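Local atomic coordinates of dephospho-CoA kinase (Aquifex aeolicus, PDB entry 2IF2), a protein that probably catalyses the last step of coenzyme A biosynthesis, the ATP-dependent phosphorylation of the 3'-hydroxyl of dephospho-CoA. Residues 22-27 with 184-189; 26-31 with 107-112. One frame throughout, in Å; residues are numbered along the deposited sequence.

Contact 1. Residues 22-27 with 184-189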
# COMPACT_ATOMS: atom_id res chain seq x y z
N ARG A 22 11.16 2.67 -10.12
CA ARG A 22 11.78 3.94 -9.75
C ARG A 22 13.10 4.11 -10.49
O ARG A 22 13.48 5.21 -10.91
CB ARG A 22 12.05 4.02 -8.25
CG ARG A 22 10.81 4.16 -7.37
CD ARG A 22 11.16 4.82 -6.03
NE ARG A 22 10.25 4.40 -4.96
CZ ARG A 22 10.24 3.19 -4.43
NH1 ARG A 22 11.11 2.27 -4.87
NH2 ARG A 22 9.35 2.88 -3.50
N GLU A 23 13.80 2.99 -10.62
CA GLU A 23 15.06 2.99 -11.33
C GLU A 23 14.76 3.40 -12.74
O GLU A 23 15.43 4.26 -13.30
CB GLU A 23 15.66 1.59 -11.30
CG GLU A 23 16.10 1.17 -9.92
CD GLU A 23 15.90 -0.32 -9.66
OE1 GLU A 23 16.04 -1.12 -10.61
OE2 GLU A 23 15.63 -0.68 -8.50
N LEU A 24 13.71 2.83 -13.32
CA LEU A 24 13.35 3.16 -14.69
C LEU A 24 13.00 4.65 -14.86
O LEU A 24 13.01 5.17 -15.98
CB LEU A 24 12.21 2.26 -15.18
CG LEU A 24 12.58 0.78 -15.42
CD1 LEU A 24 11.34 -0.10 -15.49
CD2 LEU A 24 13.40 0.66 -16.71
N GLY A 25 12.70 5.33 -13.76
CA GLY A 25 12.38 6.75 -13.84
C GLY A 25 11.06 7.12 -13.17
O GLY A 25 10.84 8.25 -12.75
N ALA A 26 10.18 6.13 -13.07
CA ALA A 26 8.89 6.33 -12.45
C ALA A 26 9.03 6.85 -11.03
O ALA A 26 10.06 6.66 -10.39
CB ALA A 26 8.11 5.01 -12.46
N TYR A 27 7.97 7.50 -10.55
CA TYR A 27 7.92 8.04 -9.19
C TYR A 27 6.91 7.20 -8.41
O TYR A 27 5.71 7.48 -8.44
CB TYR A 27 7.45 9.49 -9.19
CG TYR A 27 7.52 10.14 -7.82
CD1 TYR A 27 6.60 9.83 -6.81
CD2 TYR A 27 8.53 11.04 -7.50
CE1 TYR A 27 6.69 10.39 -5.52
CE2 TYR A 27 8.64 11.61 -6.22
CZ TYR A 27 7.72 11.28 -5.24
OH TYR A 27 7.84 11.84 -3.99
N GLN A 184 9.54 -7.93 -17.26
CA GLN A 184 8.11 -7.64 -17.39
C GLN A 184 7.77 -6.19 -17.07
O GLN A 184 7.10 -5.51 -17.85
CB GLN A 184 7.29 -8.55 -16.47
CG GLN A 184 6.76 -9.80 -17.14
CD GLN A 184 6.87 -11.03 -16.25
OE1 GLN A 184 6.37 -11.04 -15.13
NE2 GLN A 184 7.54 -12.07 -16.76
N VAL A 185 8.22 -5.72 -15.91
CA VAL A 185 7.96 -4.34 -15.53
C VAL A 185 8.47 -3.45 -16.66
O VAL A 185 7.80 -2.50 -17.07
CB VAL A 185 8.68 -3.96 -14.20
CG1 VAL A 185 8.23 -4.89 -13.09
CG2 VAL A 185 10.17 -4.04 -14.37
N LYS A 186 9.66 -3.75 -17.17
CA LYS A 186 10.23 -2.96 -18.25
C LYS A 186 9.26 -2.83 -19.41
O LYS A 186 9.09 -1.75 -19.98
CB LYS A 186 11.54 -3.56 -18.74
CG LYS A 186 12.73 -3.14 -17.91
CD LYS A 186 14.03 -3.48 -18.61
CE LYS A 186 14.24 -4.98 -18.66
NZ LYS A 186 15.59 -5.34 -19.18
N LYS A 187 8.63 -3.95 -19.77
CA LYS A 187 7.66 -3.98 -20.85
C LYS A 187 6.53 -3.03 -20.46
O LYS A 187 6.15 -2.15 -21.23
CB LYS A 187 7.11 -5.39 -21.04
CG LYS A 187 6.12 -5.53 -22.17
CD LYS A 187 5.30 -6.81 -22.06
CE LYS A 187 4.19 -6.84 -23.11
NZ LYS A 187 3.34 -8.06 -23.03
N VAL A 188 6.01 -3.20 -19.25
CA VAL A 188 4.93 -2.33 -18.82
C VAL A 188 5.32 -0.86 -18.83
O VAL A 188 4.60 -0.03 -19.36
CB VAL A 188 4.43 -2.73 -17.42
CG1 VAL A 188 3.40 -1.71 -16.92
CG2 VAL A 188 3.81 -4.11 -17.49
N TYR A 189 6.47 -0.53 -18.26
CA TYR A 189 6.89 0.86 -18.25
C TYR A 189 6.89 1.45 -19.67
O TYR A 189 6.66 2.65 -19.86
CB TYR A 189 8.27 1.00 -17.62
CG TYR A 189 8.80 2.42 -17.61
CD1 TYR A 189 9.58 2.89 -18.67
CD2 TYR A 189 8.51 3.29 -16.58
CE1 TYR A 189 10.04 4.19 -18.69
CE2 TYR A 189 8.98 4.61 -16.59
CZ TYR A 189 9.74 5.05 -17.66
OH TYR A 189 10.20 6.34 -17.71
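Leu24, close to the C-terminal end of helix 14-23, is the bump that fills a hollow on helix 178-190 lined by Val185, Lys186 and Tyr189. Its CG lies anti to the carbonyl carbon (chi1 -71°), which sends the isobutyl group across to the opposing helix. There the two methyls part: Leu24 CD1 settles 3.9 Å from Tyr189 CB and also faces Val185 CG2, whereas Leu24 CD2 meets the aliphatic Lys186 CG at 4.0 Å. The Lys186 chain crosses the leucine at about a right angle and carries its ammonium end away. Tyr189, with CG anti to the backbone N (chi1 178°), runs past Leu24 in the opposite direction and spreads its ring over the turn. Leu24 CB sits over the centre of one ring face in a CH-pi contact, 4.1 Å from the Tyr189 centroid. Farther out, Ala26 CB touches Tyr189 CE2 at 4.2 Å. Gly25, at positive phi in a Schellman motif, is the first residue to leave helical angles, and its CA lies 4.5 Å from Tyr189 OH. Phe21 adds to the apolar surface around Tyr189. Contacts between the segments are mainly apolar or CH-pi, so the fit depends on complementary shape rather than on directional polar bonds.

Contact 2. Residues 26-31 with 107-112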
# COMPACT_ATOMS: atom_id res chain seq x y z
N ALA A 26 10.18 6.13 -13.07
CA ALA A 26 8.89 6.33 -12.45
C ALA A 26 9.03 6.85 -11.03
O ALA A 26 10.06 6.66 -10.39
CB ALA A 26 8.11 5.01 -12.46
N TYR A 27 7.97 7.50 -10.55
CA TYR A 27 7.92 8.04 -9.19
C TYR A 27 6.91 7.20 -8.41
O TYR A 27 5.71 7.48 -8.44
CB TYR A 27 7.45 9.49 -9.19
CG TYR A 27 7.52 10.14 -7.82
CD1 TYR A 27 6.60 9.83 -6.81
CD2 TYR A 27 8.53 11.04 -7.50
CE1 TYR A 27 6.69 10.39 -5.52
CE2 TYR A 27 8.64 11.61 -6.22
CZ TYR A 27 7.72 11.28 -5.24
OH TYR A 27 7.84 11.84 -3.99
N VAL A 28 7.41 6.18 -7.72
CA VAL A 28 6.55 5.30 -6.94
C VAL A 28 6.50 5.75 -5.49
O VAL A 28 7.55 5.89 -4.85
CB VAL A 28 7.06 3.86 -6.96
CG1 VAL A 28 5.99 2.94 -6.41
CG2 VAL A 28 7.47 3.47 -8.36
N LEU A 29 5.28 5.96 -4.98
CA LEU A 29 5.02 6.38 -3.59
C LEU A 29 4.28 5.30 -2.82
O LEU A 29 3.10 5.01 -3.08
CB LEU A 29 4.19 7.67 -3.54
CG LEU A 29 3.49 8.09 -2.23
CD1 LEU A 29 4.50 8.29 -1.12
CD2 LEU A 29 2.70 9.36 -2.46
N ASP A 30 4.99 4.71 -1.85
CA ASP A 30 4.46 3.66 -0.98
C ASP A 30 3.42 4.30 -0.05
O ASP A 30 3.77 4.97 0.92
CB ASP A 30 5.59 3.07 -0.14
CG ASP A 30 5.15 1.88 0.67
OD1 ASP A 30 3.99 1.84 1.14
OD2 ASP A 30 5.99 0.98 0.86
N ALA A 31 2.15 4.09 -0.36
CA ALA A 31 1.06 4.64 0.43
C ALA A 31 1.06 4.10 1.86
O ALA A 31 1.00 4.86 2.82
CB ALA A 31 -0.26 4.32 -0.25
N LEU A 107 5.99 9.47 -14.59
CA LEU A 107 5.23 8.27 -14.31
C LEU A 107 5.05 8.14 -12.81
O LEU A 107 5.94 7.70 -12.09
CB LEU A 107 5.97 7.06 -14.89
CG LEU A 107 5.15 5.84 -15.32
CD1 LEU A 107 5.06 4.87 -14.18
CD2 LEU A 107 3.77 6.27 -15.82
N PHE A 108 3.87 8.55 -12.34
CA PHE A 108 3.54 8.51 -10.92
C PHE A 108 2.75 7.25 -10.56
O PHE A 108 1.62 7.06 -11.01
CB PHE A 108 2.75 9.77 -10.55
CG PHE A 108 2.31 9.79 -9.12
CD1 PHE A 108 1.07 9.29 -8.76
CD2 PHE A 108 3.14 10.28 -8.13
CE1 PHE A 108 0.67 9.27 -7.43
CE2 PHE A 108 2.75 10.26 -6.79
CZ PHE A 108 1.52 9.76 -6.45
N ILE A 109 3.36 6.40 -9.74
CA ILE A 109 2.72 5.17 -9.30
C ILE A 109 2.51 5.23 -7.80
O ILE A 109 3.24 5.91 -7.08
CB ILE A 109 3.59 3.93 -9.62
CG1 ILE A 109 3.84 3.85 -11.13
CG2 ILE A 109 2.92 2.67 -9.10
CD1 ILE A 109 4.77 2.72 -11.56
N LEU A 110 1.49 4.52 -7.32
CA LEU A 110 1.17 4.49 -5.90
C LEU A 110 0.91 3.05 -5.45
O LEU A 110 -0.03 2.42 -5.91
CB LEU A 110 -0.05 5.38 -5.62
CG LEU A 110 -0.57 5.43 -4.19
CD1 LEU A 110 -0.93 6.85 -3.81
CD2 LEU A 110 -1.77 4.52 -4.06
N GLU A 111 1.74 2.54 -4.56
CA GLU A 111 1.56 1.18 -4.07
C GLU A 111 1.00 1.17 -2.66
O GLU A 111 1.59 1.75 -1.75
CB GLU A 111 2.88 0.42 -4.09
CG GLU A 111 3.94 1.07 -3.24
CD GLU A 111 5.00 0.10 -2.79
OE1 GLU A 111 6.07 0.58 -2.33
OE2 GLU A 111 4.78 -1.13 -2.89
N ALA A 112 -0.13 0.49 -2.50
CA ALA A 112 -0.81 0.39 -1.21
C ALA A 112 -1.25 -1.04 -0.93
O ALA A 112 -1.62 -1.37 0.20
CB ALA A 112 -2.03 1.30 -1.20
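Tyr27 and Phe108 project from neighbouring strands on the same face of the sheet, side by side and pointing the same way, each with CG anti to its backbone N. Their planes are only 17° apart, yet the centroids are 5.9 Å from each other, so the rings are slid apart and barely overlap; the touch is between Tyr27 CD1 and Phe108 CD2 at 3.7 Å. Leu29, next on this face, brings CD2 to the edge of the phenylalanine ring at CZ, and Ile98 of helix 95-101 packs on Tyr27 and Leu29. Beneath these side chains, strands 27-30 and 108-111 run parallel in the central sheet of the P-loop kinase fold, with 27-30 outermost and 108-111 next to strand 3-8. Five backbone bonds join them, the straightest from Tyr27 N to Leu107 O (2.6 Å, 175°), nearly along the C=O axis; the last, Ala31 N to Glu111 O, extends the pairing into the start of helix 31-36. On the other face Val28 and Ile109 lie alongside each other, Val28 CG1 against Ile109 CG2 at 4.1 Å. Beyond them Asp30 and Glu111 cross obliquely, their carboxylate planes 50° apart and Asp30 OD2 3.2 Å from Glu111 OE1. The two carboxylates would be expected to repel if both are charged, and Lys14, a predicted ATP-binding residue touching Glu111, could ease this. Asp30 is at the N-cap, where its OD1 hydrogen-bonds to the backbone N of Lys33, and Ala31 CB rests 3.6 Å from Ala112 CB.

Contact 2 belongs to the core, with most of its residues buried, whereas contact 1 lies nearer the surface, about 18 Å between its centre and that of the chain. Helix 14-23 leads into strand 27-30 through Ala26, which, with Tyr27, belongs to both. Contact 1 sets the turn at the end of helix 14-23 against helix 178-190 by apolar side chains; contact 2 ties two strands by main-chain bonds and sets Glu111 beside Lys14 of the predicted ATP site. The two meet directly where Arg22 NE probably bonds to Val28 O, 3.1 Å away, and where Tyr189 CE2 packs on Leu107 CG at 4.2 Å, so helix 178-190 also reaches the end of the sheet pairing.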